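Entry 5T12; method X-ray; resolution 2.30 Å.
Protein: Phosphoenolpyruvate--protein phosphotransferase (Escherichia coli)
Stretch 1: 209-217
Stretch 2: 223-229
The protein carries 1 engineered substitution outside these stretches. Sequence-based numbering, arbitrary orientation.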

# COMPACT_ATOMS: atom_id res chain seq x y z
N VAL A 209 -1.04 -13.48 15.32
CA VAL A 209 -0.12 -14.53 15.72
C VAL A 209 1.13 -14.55 14.85
O VAL A 209 2.24 -14.73 15.35
CB VAL A 209 -0.84 -15.90 15.71
CG1 VAL A 209 0.14 -17.03 16.00
CG2 VAL A 209 -1.96 -15.90 16.72
N LEU A 210 0.97 -14.37 13.54
CA LEU A 210 2.13 -14.32 12.65
C LEU A 210 3.00 -13.10 12.88
O LEU A 210 4.12 -13.05 12.36
CB LEU A 210 1.68 -14.36 11.19
CG LEU A 210 0.97 -15.62 10.69
CD1 LEU A 210 0.99 -15.66 9.17
CD2 LEU A 210 1.60 -16.87 11.28
N HIS A 211 2.51 -12.11 13.64
CA HIS A 211 3.29 -10.91 13.91
C HIS A 211 4.55 -11.27 14.69
O HIS A 211 4.51 -12.06 15.63
CB HIS A 211 2.44 -9.91 14.68
CG HIS A 211 3.09 -8.58 14.88
ND1 HIS A 211 3.52 -7.79 13.83
CD2 HIS A 211 3.39 -7.89 16.01
CE1 HIS A 211 4.06 -6.68 14.31
NE2 HIS A 211 3.99 -6.72 15.63
N ARG A 212 5.68 -10.68 14.27
CA ARG A 212 6.99 -10.89 14.88
C ARG A 212 7.49 -12.33 14.73
O ARG A 212 8.26 -12.81 15.56
CB ARG A 212 7.00 -10.50 16.36
CG ARG A 212 6.55 -9.09 16.66
CD ARG A 212 6.19 -8.99 18.13
NE ARG A 212 5.56 -7.72 18.47
CZ ARG A 212 4.67 -7.58 19.44
NH1 ARG A 212 4.29 -8.64 20.14
NH2 ARG A 212 4.14 -6.39 19.69
N ARG A 213 7.06 -13.03 13.68
CA ARG A 213 7.56 -14.37 13.42
C ARG A 213 8.08 -14.46 11.99
O ARG A 213 7.53 -13.86 11.08
CB ARG A 213 6.47 -15.44 13.63
CG ARG A 213 6.15 -15.74 15.08
CD ARG A 213 5.69 -17.18 15.24
NE ARG A 213 4.87 -17.37 16.44
CZ ARG A 213 4.34 -18.53 16.80
NH1 ARG A 213 4.53 -19.61 16.05
NH2 ARG A 213 3.61 -18.61 17.90
N THR A 214 9.16 -15.23 11.82
CA THR A 214 9.71 -15.47 10.49
C THR A 214 8.74 -16.29 9.66
O THR A 214 8.21 -17.31 10.13
CB THR A 214 11.06 -16.18 10.59
OG1 THR A 214 11.98 -15.35 11.31
CG2 THR A 214 11.61 -16.46 9.20
N LEU A 215 8.51 -15.86 8.42
CA LEU A 215 7.58 -16.53 7.53
C LEU A 215 8.22 -16.72 6.16
O LEU A 215 9.05 -15.92 5.73
CB LEU A 215 6.27 -15.73 7.37
CG LEU A 215 5.56 -15.24 8.63
CD1 LEU A 215 4.43 -14.29 8.25
CD2 LEU A 215 5.03 -16.40 9.45
N ILE A 216 7.82 -17.79 5.48
CA ILE A 216 8.13 -18.00 4.07
C ILE A 216 6.82 -18.03 3.31
O ILE A 216 5.98 -18.92 3.54
CB ILE A 216 8.93 -19.29 3.83
CG1 ILE A 216 10.25 -19.27 4.60
CG2 ILE A 216 9.18 -19.49 2.34
CD1 ILE A 216 11.12 -20.48 4.32
N VAL A 217 6.62 -17.07 2.41
CA VAL A 217 5.44 -17.02 1.56
C VAL A 217 5.82 -17.57 0.19
O VAL A 217 6.80 -17.13 -0.42
CB VAL A 217 4.87 -15.60 1.46
CG1 VAL A 217 5.97 -14.59 1.14
CG2 VAL A 217 3.76 -15.53 0.42
N GLU A 223 1.64 -21.70 -0.62
CA GLU A 223 2.11 -22.26 0.64
C GLU A 223 2.64 -21.15 1.53
O GLU A 223 3.23 -20.17 1.05
CB GLU A 223 3.21 -23.30 0.41
CG GLU A 223 2.83 -24.41 -0.55
CD GLU A 223 4.02 -25.25 -0.95
OE1 GLU A 223 5.16 -24.90 -0.56
OE2 GLU A 223 3.83 -26.26 -1.66
N LEU A 224 2.43 -21.30 2.84
CA LEU A 224 3.03 -20.43 3.84
C LEU A 224 3.68 -21.29 4.90
O LEU A 224 3.06 -22.22 5.42
CB LEU A 224 1.99 -19.50 4.49
CG LEU A 224 2.59 -18.61 5.58
CD1 LEU A 224 3.46 -17.51 4.98
CD2 LEU A 224 1.53 -18.01 6.47
N LEU A 225 4.93 -20.97 5.23
CA LEU A 225 5.71 -21.72 6.21
C LEU A 225 5.96 -20.83 7.43
O LEU A 225 6.56 -19.76 7.30
CB LEU A 225 7.02 -22.20 5.61
CG LEU A 225 6.89 -23.15 4.43
CD1 LEU A 225 8.26 -23.58 3.92
CD2 LEU A 225 6.06 -24.36 4.81
N VAL A 226 5.51 -21.28 8.59
CA VAL A 226 5.70 -20.55 9.84
C VAL A 226 6.87 -21.16 10.59
O VAL A 226 6.86 -22.36 10.89
CB VAL A 226 4.42 -20.56 10.70
CG1 VAL A 226 4.56 -19.62 11.87
CG2 VAL A 226 3.21 -20.20 9.85
N ASP A 227 7.88 -20.34 10.90
CA ASP A 227 9.04 -20.68 11.72
C ASP A 227 9.98 -21.65 11.00
O ASP A 227 10.19 -22.77 11.50
CB ASP A 227 8.61 -21.30 13.05
CG ASP A 227 7.72 -20.38 13.86
OD1 ASP A 227 8.04 -19.18 13.97
OD2 ASP A 227 6.71 -20.87 14.40
N PRO A 228 10.56 -21.27 9.84
CA PRO A 228 11.27 -22.29 9.04
C PRO A 228 12.54 -22.82 9.67
O PRO A 228 12.99 -23.91 9.31
CB PRO A 228 11.58 -21.54 7.73
CG PRO A 228 11.56 -20.10 8.09
CD PRO A 228 10.47 -19.99 9.13
N GLU A 229 13.11 -22.09 10.63
CA GLU A 229 14.42 -22.49 11.16
C GLU A 229 14.36 -23.82 11.91
O GLU A 229 15.21 -24.68 11.64
CB GLU A 229 15.00 -21.36 12.02
CG GLU A 229 16.40 -21.65 12.53
CD GLU A 229 16.91 -20.61 13.51
OE1 GLU A 229 16.31 -20.47 14.59
OE2 GLU A 229 17.91 -19.94 13.19

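Neighbouring antiparallel strands are held in register by their backbones, while side chains on the two faces of the sheet do separate work. Strands 214-217 and 223-226 of this phosphotransferase illustrate the principle: their axes come within 4.7 Å, with N-to-C directions 164° apart, and, with their flanking residues, they bury 567 Å² between the two stretches.

Ile 216 has the largest area covered by the other stretch, 90 Å², and it contributes both backbone and side chain. It forms a hydrogen-bonded pair with Leu 225: Ile 216 N donates to Leu 225 O at 3.0 Å, and Leu 225 N donates to Ile 216 O at 2.9 Å. Both bonds are nearly straight, with angles at hydrogen close to 165°. The same carbonyls also receive CA-H...O contacts, from Leu 215 CA to Leu 225 O (3.4 Å) and from Leu 224 CA to Ile 216 O (3.3 Å), as is common in antiparallel sheets. Beyond the backbone, Ile 216 CB packs against Leu 225 CB at 3.9 Å. Its chi1 m, chi2 t conformation carries CD1 to 3.6 Å from Pro 228 CB, so that one side chain links the strand pair to the residue beyond Asp 227.

Leu 224, with 66 Å² covered, belongs to the other face, which it shares with Leu 215, Val 217 and Val 226. It is paired with Val 217 without hydrogen bonds between the two, and its side chain packs mainly on apolar neighbours, although CD1 also lies 3.2 Å from Ile 216 O. The chi1 t, chi2 p rotamer directs its methyls to different neighbours: CD1 lies 4.1 Å from Leu 215 CB and 4.2 Å from Val 217 CB, whereas CD2 reaches Leu 210 CD1 at 3.6 Å. Leu 210, which opens a type II turn closed by the hydrogen bond from Arg 213 N to Leu 210 O (3.2 Å), thus joins this apolar cluster from outside the strand. Its CD2 also meets Val 226 CG2 at 4.0 Å.

Pro 228, with 56 Å² covered, lies where the second stretch leaves the strand. Its CB points toward the first stretch, and its CD rests 3.7 Å from Thr 214 CG2. Just before it, Asp 227 N donates to Thr 214 O (3.1 Å, 164°), extending the backbone bonding one step past the second strand. Asp 227 has its CA-to-CB bond directed away, yet its carboxylate comes back within reach: OD2 forms a salt bridge with Arg 213 NH1 at 3.0 Å. Although OD2 lies at the guanidinium edge, the hydrogen bond is weak, its angle only 132°.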